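Local coordinates for protein guanine nucleotide exchange factor SRM1 (Saccharomyces cerevisiae, PDB 3OF7) that promotes exchange of GDP for GTP on the small GTPases GSP1 and GSP2, binds chromatin and is required for nuclear export of mRNA and ribosomes, at residues S202-V207 with D220-V225; G167-W172 with W196-F201; I206-P211 with V259-S264; V225-N230 with R252-R257. All blocks are in the same frame, centred on the assembly; numbering follows the deposited sequence. Where two conformers were deposited one is given.

Contact 1. Residues S202-V207 with D220-V225; sequences SKYNIV and DEEGMV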
loop_
_atom_site.group_PDB
_atom_site.type_symbol
_atom_site.label_atom_id
_atom_site.label_comp_id
_atom_site.label_asym_id
_atom_site.label_seq_id
_atom_site.Cartn_x
_atom_site.Cartn_y
_atom_site.Cartn_z
ATOM N N SER A 202 10.140 11.165 -18.441
ATOM C CA SER A 202 11.488 10.610 -18.392
ATOM C C SER A 202 11.925 10.081 -19.757
ATOM O O SER A 202 11.088 9.738 -20.600
ATOM C CB SER A 202 11.580 9.495 -17.348
ATOM O OG SER A 202 12.869 8.900 -17.361
ATOM N N LYS A 203 13.237 10.012 -19.956
ATOM C CA LYS A 203 13.821 9.409 -21.158
ATOM C C LYS A 203 13.876 7.885 -21.008
ATOM O O LYS A 203 14.218 7.165 -21.947
ATOM C CB LYS A 203 15.228 9.962 -21.400
ATOM C CG LYS A 203 15.281 11.473 -21.634
ATOM N N TYR A 204 13.535 7.404 -19.816
ATOM C CA TYR A 204 13.540 5.976 -19.513
ATOM C C TYR A 204 12.134 5.494 -19.191
ATOM O O TYR A 204 11.264 6.290 -18.826
ATOM C CB TYR A 204 14.479 5.692 -18.340
ATOM C CG TYR A 204 15.920 5.980 -18.654
ATOM C CD1 TYR A 204 16.458 7.255 -18.459
ATOM C CD2 TYR A 204 16.751 4.984 -19.163
ATOM C CE1 TYR A 204 17.787 7.530 -18.759
ATOM C CE2 TYR A 204 18.089 5.247 -19.461
ATOM C CZ TYR A 204 18.597 6.522 -19.261
ATOM O OH TYR A 204 19.916 6.787 -19.556
ATOM N N ASN A 205 11.911 4.192 -19.334
ATOM C CA ASN A 205 10.629 3.596 -18.983
ATOM C C ASN A 205 10.416 3.636 -17.475
ATOM O O ASN A 205 11.357 3.453 -16.697
ATOM C CB ASN A 205 10.559 2.142 -19.461
ATOM C CG ASN A 205 10.205 2.016 -20.941
ATOM O OD1 ASN A 205 10.058 3.009 -21.659
ATOM N ND2 ASN A 205 10.055 0.780 -21.395
ATOM N N ILE A 206 9.175 3.871 -17.068
ATOM C CA ILE A 206 8.803 3.743 -15.662
ATOM C C ILE A 206 8.705 2.252 -15.327
ATOM O O ILE A 206 8.137 1.478 -16.102
ATOM C CB ILE A 206 7.472 4.470 -15.368
ATOM C CG1 ILE A 206 7.578 5.953 -15.763
ATOM C CG2 ILE A 206 7.066 4.290 -13.884
ATOM C CD1 ILE A 206 8.822 6.677 -15.178
ATOM N N VAL A 207 9.276 1.861 -14.192
ATOM C CA VAL A 207 9.359 0.447 -13.800
ATOM C C VAL A 207 8.581 0.101 -12.519
ATOM O O VAL A 207 8.229 -1.063 -12.296
ATOM C CB VAL A 207 10.833 -0.019 -13.659
ATOM C CG1 VAL A 207 11.591 0.180 -14.979
ATOM C CG2 VAL A 207 11.548 0.697 -12.496
ATOM N N ASP A 220 12.173 5.030 -12.488
ATOM C CA ASP A 220 12.468 4.676 -13.883
ATOM C C ASP A 220 13.657 3.728 -14.017
ATOM O O ASP A 220 14.312 3.393 -13.028
ATOM C CB ASP A 220 12.570 5.916 -14.788
ATOM C CG ASP A 220 13.864 6.685 -14.619
ATOM O OD1 ASP A 220 14.805 6.183 -13.971
ATOM O OD2 ASP A 220 13.933 7.818 -15.151
ATOM N N GLU A 221 13.926 3.304 -15.253
ATOM C CA GLU A 221 14.983 2.327 -15.548
ATOM C C GLU A 221 16.364 2.703 -15.022
ATOM O O GLU A 221 17.123 1.820 -14.630
ATOM C CB GLU A 221 15.091 2.089 -17.051
ATOM C CG GLU A 221 13.881 1.470 -17.691
ATOM C CD GLU A 221 14.068 1.308 -19.185
ATOM O OE1 GLU A 221 14.438 0.193 -19.615
ATOM O OE2 GLU A 221 13.868 2.296 -19.921
ATOM N N GLU A 222 16.696 3.996 -15.023
ATOM C CA GLU A 222 18.024 4.437 -14.560
ATOM C C GLU A 222 18.090 4.684 -13.049
ATOM O O GLU A 222 19.163 4.950 -12.498
ATOM C CB GLU A 222 18.534 5.659 -15.355
ATOM C CG GLU A 222 17.860 6.999 -15.022
ATOM C CD GLU A 222 18.665 8.212 -15.502
ATOM O OE1 GLU A 222 19.886 8.081 -15.719
ATOM O OE2 GLU A 222 18.069 9.298 -15.668
ATOM N N GLY A 223 16.946 4.578 -12.374
ATOM C CA GLY A 223 16.921 4.713 -10.924
ATOM C C GLY A 223 16.557 6.101 -10.433
ATOM O O GLY A 223 16.776 6.420 -9.265
ATOM N N MET A 224 16.010 6.928 -11.319
ATOM C CA MET A 224 15.534 8.260 -10.942
ATOM C C MET A 224 14.134 8.126 -10.333
ATOM O O MET A 224 13.306 7.346 -10.821
ATOM C CB MET A 224 15.509 9.193 -12.157
ATOM C CG MET A 224 15.246 10.679 -11.849
ATOM S SD MET A 224 16.629 11.565 -11.077
ATOM C CE MET A 224 17.678 11.861 -12.517
ATOM N N VAL A 225 13.883 8.875 -9.263
ATOM C CA VAL A 225 12.560 8.913 -8.616
ATOM C C VAL A 225 11.836 10.205 -8.961
ATOM O O VAL A 225 12.433 11.284 -8.960
ATOM C CB VAL A 225 12.663 8.793 -7.079
ATOM C CG1 VAL A 225 11.266 8.667 -6.434
ATOM C CG2 VAL A 225 13.535 7.612 -6.686
#

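Contact 2. Residues G167-W172 with W196-F201; sequences GEVYAW and WKVPTF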
loop_
_atom_site.group_PDB
_atom_site.type_symbol
_atom_site.label_atom_id
_atom_site.label_comp_id
_atom_site.label_asym_id
_atom_site.label_seq_id
_atom_site.Cartn_x
_atom_site.Cartn_y
_atom_site.Cartn_z
ATOM N N GLY A 167 6.022 1.005 -20.526
ATOM C CA GLY A 167 6.531 2.145 -19.756
ATOM C C GLY A 167 5.565 3.310 -19.604
ATOM O O GLY A 167 5.866 4.287 -18.909
ATOM N N GLU A 168 4.407 3.210 -20.244
ATOM C CA GLU A 168 3.391 4.264 -20.187
ATOM C C GLU A 168 2.591 4.211 -18.890
ATOM O O GLU A 168 2.359 3.132 -18.336
ATOM C CB GLU A 168 2.441 4.162 -21.373
ATOM C CG GLU A 168 3.112 4.439 -22.726
ATOM C CD GLU A 168 2.123 4.689 -23.849
ATOM O OE1 GLU A 168 0.934 4.339 -23.709
ATOM O OE2 GLU A 168 2.542 5.245 -24.889
ATOM N N VAL A 169 2.163 5.388 -18.435
ATOM C CA VAL A 169 1.412 5.528 -17.193
ATOM C C VAL A 169 0.048 6.154 -17.478
ATOM O O VAL A 169 -0.034 7.231 -18.067
ATOM C CB VAL A 169 2.201 6.391 -16.163
ATOM C CG1 VAL A 169 1.351 6.700 -14.934
ATOM C CG2 VAL A 169 3.482 5.688 -15.748
ATOM N N TYR A 170 -1.018 5.469 -17.074
ATOM C CA TYR A 170 -2.363 6.044 -17.106
ATOM C C TYR A 170 -2.794 6.383 -15.684
ATOM O O TYR A 170 -2.548 5.616 -14.755
ATOM C CB TYR A 170 -3.375 5.108 -17.790
ATOM C CG TYR A 170 -3.375 5.260 -19.300
ATOM C CD1 TYR A 170 -2.253 4.907 -20.052
ATOM C CD2 TYR A 170 -4.482 5.786 -19.969
ATOM C CE1 TYR A 170 -2.230 5.067 -21.430
ATOM C CE2 TYR A 170 -4.473 5.945 -21.353
ATOM C CZ TYR A 170 -3.343 5.583 -22.074
ATOM O OH TYR A 170 -3.328 5.740 -23.442
ATOM N N ALA A 171 -3.408 7.546 -15.527
ATOM C CA ALA A 171 -3.790 8.045 -14.210
ATOM C C ALA A 171 -5.174 8.667 -14.259
ATOM O O ALA A 171 -5.628 9.109 -15.324
ATOM C CB ALA A 171 -2.762 9.037 -13.697
ATOM N N TRP A 172 -5.856 8.654 -13.111
ATOM C CA TRP A 172 -7.184 9.263 -12.966
ATOM C C TRP A 172 -7.510 9.566 -11.497
ATOM O O TRP A 172 -6.807 9.111 -10.587
ATOM C CB TRP A 172 -8.289 8.414 -13.637
ATOM C CG TRP A 172 -8.461 6.979 -13.148
ATOM C CD1 TRP A 172 -9.449 6.514 -12.322
ATOM C CD2 TRP A 172 -7.654 5.836 -13.486
ATOM N NE1 TRP A 172 -9.303 5.158 -12.113
ATOM C CE2 TRP A 172 -8.208 4.718 -12.814
ATOM C CE3 TRP A 172 -6.512 5.648 -14.282
ATOM C CZ2 TRP A 172 -7.662 3.432 -12.916
ATOM C CZ3 TRP A 172 -5.959 4.364 -14.379
ATOM C CH2 TRP A 172 -6.540 3.273 -13.695
ATOM N N TRP A 196 -6.258 8.429 -18.111
ATOM C CA TRP A 196 -5.663 9.507 -18.905
ATOM C C TRP A 196 -4.164 9.291 -18.975
ATOM O O TRP A 196 -3.516 9.043 -17.953
ATOM C CB TRP A 196 -5.987 10.851 -18.236
ATOM C CG TRP A 196 -5.393 12.096 -18.850
ATOM C CD1 TRP A 196 -5.876 12.797 -19.928
ATOM C CD2 TRP A 196 -4.243 12.815 -18.388
ATOM N NE1 TRP A 196 -5.083 13.893 -20.172
ATOM C CE2 TRP A 196 -4.077 13.933 -19.242
ATOM C CE3 TRP A 196 -3.330 12.621 -17.344
ATOM C CZ2 TRP A 196 -3.040 14.853 -19.079
ATOM C CZ3 TRP A 196 -2.296 13.541 -17.178
ATOM C CH2 TRP A 196 -2.165 14.647 -18.043
ATOM N N LYS A 197 -3.611 9.380 -20.186
ATOM C CA LYS A 197 -2.184 9.180 -20.390
ATOM C C LYS A 197 -1.395 10.342 -19.808
ATOM O O LYS A 197 -1.635 11.507 -20.160
ATOM C CB LYS A 197 -1.861 9.019 -21.882
ATOM C CG LYS A 197 -0.431 8.580 -22.148
ATOM C CD LYS A 197 -0.114 8.516 -23.643
ATOM C CE LYS A 197 1.363 8.219 -23.862
ATOM N NZ LYS A 197 1.780 8.415 -25.288
ATOM N N VAL A 198 -0.474 10.029 -18.902
ATOM C CA VAL A 198 0.363 11.048 -18.284
ATOM C C VAL A 198 1.481 11.367 -19.277
ATOM O O VAL A 198 2.163 10.454 -19.734
ATOM C CB VAL A 198 0.941 10.572 -16.931
ATOM C CG1 VAL A 198 1.814 11.648 -16.290
ATOM C CG2 VAL A 198 -0.187 10.168 -15.983
ATOM N N PRO A 199 1.637 12.655 -19.654
ATOM C CA PRO A 199 2.719 13.037 -20.568
ATOM C C PRO A 199 4.073 12.556 -20.077
ATOM O O PRO A 199 4.393 12.679 -18.890
ATOM C CB PRO A 199 2.646 14.572 -20.581
ATOM C CG PRO A 199 1.212 14.860 -20.349
ATOM C CD PRO A 199 0.747 13.796 -19.364
ATOM N N THR A 200 4.855 11.992 -20.995
ATOM C CA THR A 200 6.164 11.429 -20.687
ATOM C C THR A 200 7.007 12.393 -19.859
ATOM O O THR A 200 7.089 13.583 -20.167
ATOM C CB THR A 200 6.896 11.046 -22.000
ATOM O OG1 THR A 200 6.020 10.239 -22.795
ATOM C CG2 THR A 200 8.172 10.277 -21.721
ATOM N N PHE A 201 7.615 11.886 -18.794
ATOM C CA PHE A 201 8.392 12.735 -17.899
ATOM C C PHE A 201 9.770 12.162 -17.645
ATOM O O PHE A 201 10.492 12.620 -16.763
ATOM C CB PHE A 201 7.633 13.009 -16.588
ATOM C CG PHE A 201 7.084 11.770 -15.921
ATOM C CD1 PHE A 201 7.859 11.052 -15.012
ATOM C CD2 PHE A 201 5.788 11.332 -16.192
ATOM C CE1 PHE A 201 7.347 9.908 -14.383
ATOM C CE2 PHE A 201 5.273 10.191 -15.566
ATOM C CZ PHE A 201 6.061 9.481 -14.669
HETATM O O HOH W 1 2.772 7.744 -19.917
#

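Contact 3. Residues I206-P211 with V259-S264; sequences IVQLAP and VKYIAS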
loop_
_atom_site.group_PDB
_atom_site.type_symbol
_atom_site.label_atom_id
_atom_site.label_comp_id
_atom_site.label_asym_id
_atom_site.label_seq_id
_atom_site.Cartn_x
_atom_site.Cartn_y
_atom_site.Cartn_z
ATOM N N ILE A 206 9.175 3.871 -17.068
ATOM C CA ILE A 206 8.803 3.743 -15.662
ATOM C C ILE A 206 8.705 2.252 -15.327
ATOM O O ILE A 206 8.137 1.478 -16.102
ATOM C CB ILE A 206 7.472 4.470 -15.368
ATOM C CG1 ILE A 206 7.578 5.953 -15.763
ATOM C CG2 ILE A 206 7.066 4.290 -13.884
ATOM C CD1 ILE A 206 8.822 6.677 -15.178
ATOM N N VAL A 207 9.276 1.861 -14.192
ATOM C CA VAL A 207 9.359 0.447 -13.800
ATOM C C VAL A 207 8.581 0.101 -12.519
ATOM O O VAL A 207 8.229 -1.063 -12.296
ATOM C CB VAL A 207 10.833 -0.019 -13.659
ATOM C CG1 VAL A 207 11.591 0.180 -14.979
ATOM C CG2 VAL A 207 11.548 0.697 -12.496
ATOM N N GLN A 208 8.310 1.108 -11.687
ATOM C CA GLN A 208 7.640 0.875 -10.403
ATOM C C GLN A 208 6.873 2.094 -9.899
ATOM O O GLN A 208 7.295 3.238 -10.109
ATOM C CB GLN A 208 8.640 0.434 -9.337
ATOM C CG GLN A 208 7.979 -0.223 -8.121
ATOM C CD GLN A 208 8.879 -0.316 -6.914
ATOM O OE1 GLN A 208 9.994 0.218 -6.894
ATOM N NE2 GLN A 208 8.397 -0.997 -5.884
ATOM N N LEU A 209 5.760 1.825 -9.220
ATOM C CA LEU A 209 4.938 2.869 -8.601
ATOM C C LEU A 209 4.970 2.741 -7.083
ATOM O O LEU A 209 5.162 1.639 -6.559
ATOM C CB LEU A 209 3.491 2.764 -9.089
ATOM C CG LEU A 209 3.224 2.552 -10.582
ATOM C CD1 LEU A 209 1.741 2.316 -10.839
ATOM C CD2 LEU A 209 3.704 3.746 -11.410
ATOM N N ALA A 210 4.787 3.859 -6.380
ATOM C CA ALA A 210 4.566 3.819 -4.921
ATOM C C ALA A 210 3.551 4.893 -4.510
ATOM O O ALA A 210 3.898 6.080 -4.454
ATOM C CB ALA A 210 5.885 3.992 -4.159
ATOM N N PRO A 211 2.291 4.485 -4.242
ATOM C CA PRO A 211 1.248 5.440 -3.872
ATOM C C PRO A 211 1.283 5.861 -2.407
ATOM O O PRO A 211 1.548 5.046 -1.521
ATOM C CB PRO A 211 -0.048 4.677 -4.151
ATOM C CG PRO A 211 0.319 3.230 -3.982
ATOM C CD PRO A 211 1.758 3.117 -4.421
ATOM N N VAL A 259 18.287 4.561 -7.489
ATOM C CA VAL A 259 17.325 3.835 -6.658
ATOM C C VAL A 259 16.811 2.578 -7.367
ATOM O O VAL A 259 16.538 2.614 -8.557
ATOM C CB VAL A 259 16.146 4.763 -6.269
ATOM C CG1 VAL A 259 15.042 3.983 -5.526
ATOM C CG2 VAL A 259 16.656 5.911 -5.408
ATOM N N LYS A 260 16.685 1.473 -6.628
ATOM C CA LYS A 260 16.179 0.228 -7.212
ATOM C C LYS A 260 14.793 -0.163 -6.699
ATOM O O LYS A 260 14.147 -1.049 -7.257
ATOM C CB LYS A 260 17.175 -0.928 -7.032
ATOM C CG LYS A 260 17.490 -1.330 -5.595
ATOM C CD LYS A 260 18.036 -2.757 -5.570
ATOM C CE LYS A 260 18.396 -3.207 -4.168
ATOM N NZ LYS A 260 19.650 -2.567 -3.705
ATOM N N TYR A 261 14.337 0.500 -5.640
ATOM C CA TYR A 261 13.037 0.188 -5.059
ATOM C C TYR A 261 12.473 1.400 -4.335
ATOM O O TYR A 261 13.179 2.067 -3.583
ATOM C CB TYR A 261 13.163 -0.998 -4.097
ATOM C CG TYR A 261 11.909 -1.327 -3.301
ATOM C CD1 TYR A 261 10.881 -2.087 -3.861
ATOM C CD2 TYR A 261 11.770 -0.897 -1.980
ATOM C CE1 TYR A 261 9.726 -2.402 -3.122
ATOM C CE2 TYR A 261 10.630 -1.201 -1.233
ATOM C CZ TYR A 261 9.612 -1.960 -1.811
ATOM O OH TYR A 261 8.489 -2.255 -1.076
ATOM N N ILE A 262 11.193 1.664 -4.559
ATOM C CA ILE A 262 10.503 2.750 -3.853
ATOM C C ILE A 262 9.285 2.212 -3.101
ATOM O O ILE A 262 8.656 1.241 -3.526
ATOM C CB ILE A 262 10.088 3.901 -4.801
ATOM C CG1 ILE A 262 9.326 3.368 -6.017
ATOM C CG2 ILE A 262 11.320 4.726 -5.246
ATOM C CD1 ILE A 262 8.583 4.444 -6.808
ATOM N N ALA A 263 8.966 2.849 -1.980
ATOM C CA ALA A 263 7.759 2.534 -1.227
ATOM C C ALA A 263 7.311 3.822 -0.576
ATOM O O ALA A 263 8.124 4.733 -0.377
ATOM C CB ALA A 263 8.037 1.468 -0.173
ATOM N N SER A 264 6.027 3.900 -0.236
ATOM C CA SER A 264 5.480 5.119 0.335
ATOM C C SER A 264 4.466 4.814 1.429
ATOM O O SER A 264 3.654 3.895 1.288
ATOM C CB SER A 264 4.834 5.959 -0.769
ATOM O OG SER A 264 4.471 7.235 -0.276
HETATM O O HOH W 2 5.972 0.707 -3.767
HETATM O O HOH W 3 2.030 2.477 -0.914
#

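Contact 4. Residues V225-N230 with R252-R257; sequences VFAWGN and RPFGLR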
loop_
_atom_site.group_PDB
_atom_site.type_symbol
_atom_site.label_atom_id
_atom_site.label_comp_id
_atom_site.label_asym_id
_atom_site.label_seq_id
_atom_site.Cartn_x
_atom_site.Cartn_y
_atom_site.Cartn_z
ATOM N N VAL A 225 13.883 8.875 -9.263
ATOM C CA VAL A 225 12.560 8.913 -8.616
ATOM C C VAL A 225 11.836 10.205 -8.961
ATOM O O VAL A 225 12.433 11.284 -8.960
ATOM C CB VAL A 225 12.663 8.793 -7.079
ATOM C CG1 VAL A 225 11.266 8.667 -6.434
ATOM C CG2 VAL A 225 13.535 7.612 -6.686
ATOM N N PHE A 226 10.548 10.084 -9.259
ATOM C CA PHE A 226 9.694 11.219 -9.563
ATOM C C PHE A 226 8.548 11.235 -8.577
ATOM O O PHE A 226 8.086 10.176 -8.145
ATOM C CB PHE A 226 9.133 11.099 -10.978
ATOM C CG PHE A 226 10.196 11.004 -12.030
ATOM C CD1 PHE A 226 10.821 9.792 -12.297
ATOM C CD2 PHE A 226 10.607 12.140 -12.717
ATOM C CE1 PHE A 226 11.825 9.707 -13.263
ATOM C CE2 PHE A 226 11.611 12.065 -13.684
ATOM C CZ PHE A 226 12.215 10.849 -13.958
ATOM N N ALA A 227 8.090 12.430 -8.233
ATOM C CA ALA A 227 6.960 12.565 -7.316
ATOM C C ALA A 227 5.905 13.483 -7.919
ATOM O O ALA A 227 6.227 14.387 -8.709
ATOM C CB ALA A 227 7.437 13.060 -5.963
ATOM N N TRP A 228 4.645 13.231 -7.567
ATOM C CA TRP A 228 3.501 13.945 -8.123
ATOM C C TRP A 228 2.371 13.990 -7.092
ATOM O O TRP A 228 1.999 12.955 -6.524
ATOM C CB TRP A 228 3.044 13.230 -9.401
ATOM C CG TRP A 228 1.845 13.788 -10.154
ATOM C CD1 TRP A 228 1.418 15.094 -10.218
ATOM C CD2 TRP A 228 0.969 13.041 -11.006
ATOM N NE1 TRP A 228 0.309 15.191 -11.038
ATOM C CE2 TRP A 228 0.016 13.947 -11.535
ATOM C CE3 TRP A 228 0.885 11.684 -11.362
ATOM C CZ2 TRP A 228 -1.008 13.539 -12.401
ATOM C CZ3 TRP A 228 -0.128 11.282 -12.230
ATOM C CH2 TRP A 228 -1.068 12.203 -12.731
ATOM N N GLY A 229 1.831 15.186 -6.856
ATOM C CA GLY A 229 0.649 15.347 -6.008
ATOM C C GLY A 229 0.824 16.420 -4.952
ATOM O O GLY A 229 1.579 17.382 -5.149
ATOM N N ASN A 230 0.127 16.261 -3.827
ATOM C CA ASN A 230 0.277 17.191 -2.710
ATOM C C ASN A 230 1.688 17.152 -2.131
ATOM O O ASN A 230 2.336 16.108 -2.138
ATOM C CB ASN A 230 -0.763 16.905 -1.621
ATOM C CG ASN A 230 -0.853 18.030 -0.588
ATOM O OD1 ASN A 230 -0.753 19.207 -0.929
ATOM N ND2 ASN A 230 -1.045 17.663 0.678
ATOM N N ARG A 252 7.868 14.967 -11.171
ATOM C CA ARG A 252 9.147 15.658 -11.256
ATOM C C ARG A 252 10.184 14.994 -10.366
ATOM O O ARG A 252 9.857 14.551 -9.262
ATOM C CB ARG A 252 8.982 17.130 -10.842
ATOM C CG ARG A 252 8.289 17.991 -11.885
ATOM C CD ARG A 252 7.877 19.336 -11.312
ATOM N NE ARG A 252 7.048 20.079 -12.253
ATOM C CZ ARG A 252 7.365 21.262 -12.770
ATOM N NH1 ARG A 252 8.496 21.863 -12.422
ATOM N NH2 ARG A 252 6.537 21.849 -13.619
ATOM N N PRO A 253 11.448 14.946 -10.830
ATOM C CA PRO A 253 12.514 14.427 -9.991
ATOM C C PRO A 253 12.900 15.458 -8.935
ATOM O O PRO A 253 12.384 16.573 -8.939
ATOM C CB PRO A 253 13.659 14.187 -10.986
ATOM C CG PRO A 253 13.444 15.229 -12.045
ATOM C CD PRO A 253 11.960 15.476 -12.113
ATOM N N PHE A 254 13.781 15.075 -8.028
ATOM C CA PHE A 254 14.158 15.934 -6.916
ATOM C C PHE A 254 15.551 15.565 -6.434
ATOM O O PHE A 254 15.870 15.673 -5.246
ATOM C CB PHE A 254 13.106 15.874 -5.784
ATOM C CG PHE A 254 12.692 14.476 -5.399
ATOM C CD1 PHE A 254 13.305 13.826 -4.333
ATOM C CD2 PHE A 254 11.682 13.816 -6.095
ATOM C CE1 PHE A 254 12.925 12.529 -3.964
ATOM C CE2 PHE A 254 11.298 12.518 -5.737
ATOM C CZ PHE A 254 11.929 11.878 -4.667
ATOM N N GLY A 255 16.381 15.125 -7.378
ATOM C CA GLY A 255 17.786 14.846 -7.112
ATOM C C GLY A 255 18.081 13.503 -6.478
ATOM O O GLY A 255 19.206 13.261 -6.040
ATOM N N LEU A 256 17.078 12.627 -6.420
ATOM C CA LEU A 256 17.262 11.292 -5.859
ATOM C C LEU A 256 17.468 10.300 -6.995
ATOM O O LEU A 256 16.573 10.103 -7.835
ATOM C CB LEU A 256 16.062 10.887 -4.990
ATOM C CG LEU A 256 16.061 9.509 -4.313
ATOM C CD1 LEU A 256 17.258 9.305 -3.406
ATOM C CD2 LEU A 256 14.764 9.322 -3.524
ATOM N N ARG A 257 18.652 9.687 -6.994
ATOM C CA ARG A 257 19.140 8.845 -8.087
ATOM C C ARG A 257 19.612 7.490 -7.584
ATOM O O ARG A 257 19.731 7.269 -6.371
ATOM C CB ARG A 257 20.323 9.537 -8.793
ATOM C CG ARG A 257 19.954 10.731 -9.671
ATOM C CD ARG A 257 21.188 11.579 -9.988
ATOM N NE ARG A 257 21.585 12.389 -8.838
ATOM C CZ ARG A 257 21.268 13.671 -8.665
ATOM N NH1 ARG A 257 20.556 14.328 -9.579
ATOM N NH2 ARG A 257 21.671 14.306 -7.573
HETATM O O HOH W 4 14.704 12.412 -7.980
#

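Contact 1. Residues S202-V207 with D220-V225
Glu221 reaches back over the backbone at Tyr204 and Asn205. Its CB lies against CB and CD2 of the tyrosine, and CG, anti to the carbonyl carbon (chi1 -64°), comes 3.4 Å from Asn205 O while also touching CG1 of Val207. CD then runs beside Asn205 N and CB. At the tip, OE2 accepts from Asn205 N at 2.8 Å, nearly straight at 164°, the donor coming to the anti side of the carboxylate. Glu221 N returns a 3.0 Å bond to Asn205 O, so main chain and side chain of one residue both grip the same asparagine backbone. Glu222 takes the Tyr204 ring: its CB stands over the centre of one face, 3.9 Å from the centroid, and its carboxylate passes CE1. Asp220 divides its oxygens. OD2 receives Ser202 OG at 2.7 Å, while OD1 accepts from Met224 N and, weakly, from Glu222 N and Gly223 N. Ser202 OG in turn accepts from Tyr204 N, an ST turn. Asp220 thus ties the entry to strand 206-211 to a type I turn, Asp220 to Gly223, which joins the second and third strands of a beta-propeller blade.

Contact 2. Residues G167-W172 with W196-F201
Lys197 holds CG anti to its backbone N (chi1 -170°) and stays extended beyond it, while Tyr170 has CG anti to the carbonyl carbon (chi1 -85°), and the two meet on one face of the sheet. The ring of Tyr170 lies with one face under the lysine backbone: Lys197 CA stands over its centre, and Lys197 CB makes a CH-pi contact 4.1 Å from the centroid. Farther out, NZ ends in a long salt bridge to Glu168 OE2 at 3.3 Å, weak as a hydrogen bond. On the other side of the pair Val198 CG2 rests 3.6 Å from Ala171 CB, and it lies 3.9 Å from Val169 CG1. The strands run antiparallel, with Val198 N bonded to Val169 O at 3.0 Å and 177°, and Ala171 N to Trp196 O at 2.9 Å; the return bond from Trp196 N to Ala171 O is bent and weak. Where direct pairing stops, a water accepts from Val169 N and donates to Val198 O. Strand 169-177 is bonded to strand 159-164 as well, Tyr170 packs on Pro142 and Pro143 of helix 142-145, and Val169 touches Ile206 of strand 206-211 in the next blade.

Contact 3. Residues I206-P211 with V259-S264
Gln208 and Ile262 pass each other head to tail, each side chain reaching toward the other's backbone. Extended throughout, the glutamine brings OE1 to Ile262 N, which donates at 3.0 Å and 165° from a position tilted out of the amide plane. The same oxygen lies 3.3 Å from Ile262 CG1, a carbon held between its own backbone N and carbonyl carbon. Going the other way, Ile262 CD1 settles 3.7 Å from Gln208 O and 3.8 Å from Ala210 CB. The amide crosses the Tyr261 ring obliquely, planes 40° apart, with NE2 3.4 Å from CE1; NE2 also bonds to the hydroxyl of Tyr23, and Tyr261 OH to Ile318 N, so both polar ends have partners beyond the two strands. Farther along, Ser264 CB packs on Pro211 O, and Ala210 CB meets the backbone at Ala263. A water donates to Leu209 O and, at 2.7 Å, to Ile262 O, doing what no direct backbone bond does here. The two strands run the same way, 18° apart, but belong to separate sheets. Each carries a classic beta bulge, at Val207-Gln208 and Lys260-Tyr261, and together they are the innermost strands of successive blades, side by side as in a seven-bladed RCC1 propeller.

Contact 4. Residues V225-N230 with R252-R257
Phe254 lays the far corner of its ring against Val225 and Ala227: CZ touches Val225 CG1 at 3.7 Å and CE2 comes 3.9 Å from Ala227 CB. With CG between backbone N and carbonyl carbon (chi1 48°), the ring is turned back toward strand 225-229. Val225 uses its other branch as well, CG2 lying 3.8 Å from Leu256 CD2, with these two side chains running side by side in the same direction. Across the sheet, Phe226 turns the CD2-CE2 side of its ring to Pro253, CD2 and the proline CD being 3.7 Å apart. The backbones are joined in antiparallel fashion. Ala227 N gives to Arg252 O at 2.9 Å, the donor standing above the carbonyl plane, and Arg252 N answers to Ala227 O at 3.0 Å. Past Pro253, which has no N-H to offer, a water bridges the strands: it donates to Val225 O at 2.7 Å and accepts from Phe254 N and Leu256 N, lying over one face of the Phe254 ring near its rim. Direct bonding resumes with Val225 N to Leu256 O, long at 3.3 Å. The ring of Phe254 also meets Trp281 of the following blade, while Arg252 forms a salt bridge with Asp250. Here the short, weakly bonded strand 252-253 closes the outer edge of a four-stranded propeller blade.

How the contacts relate
From the N terminus, contact 2 comes first, closing a 23-residue excursion so that strand 195-197 returns to strand 169-177 at the outside of one blade. The chain then crosses inward, and contact 1 closes the short hairpin of strands 206-211 and 215-220 in the next blade. Contact 3 starts from the same strand 206-211 but spans much farther, to the first strand of the blade after. Contact 4, which completes the outer edge of the middle blade, is nested inside that span. RCC1 repeat 3 therefore runs through contact 2 and into contact 1, straddling two blades. Phe201 packs against both Ile206 and Phe226 where contacts 1, 2 and 4 converge, and Val225 joins contacts 1 and 4 to Val259 and Ile262 of contact 3.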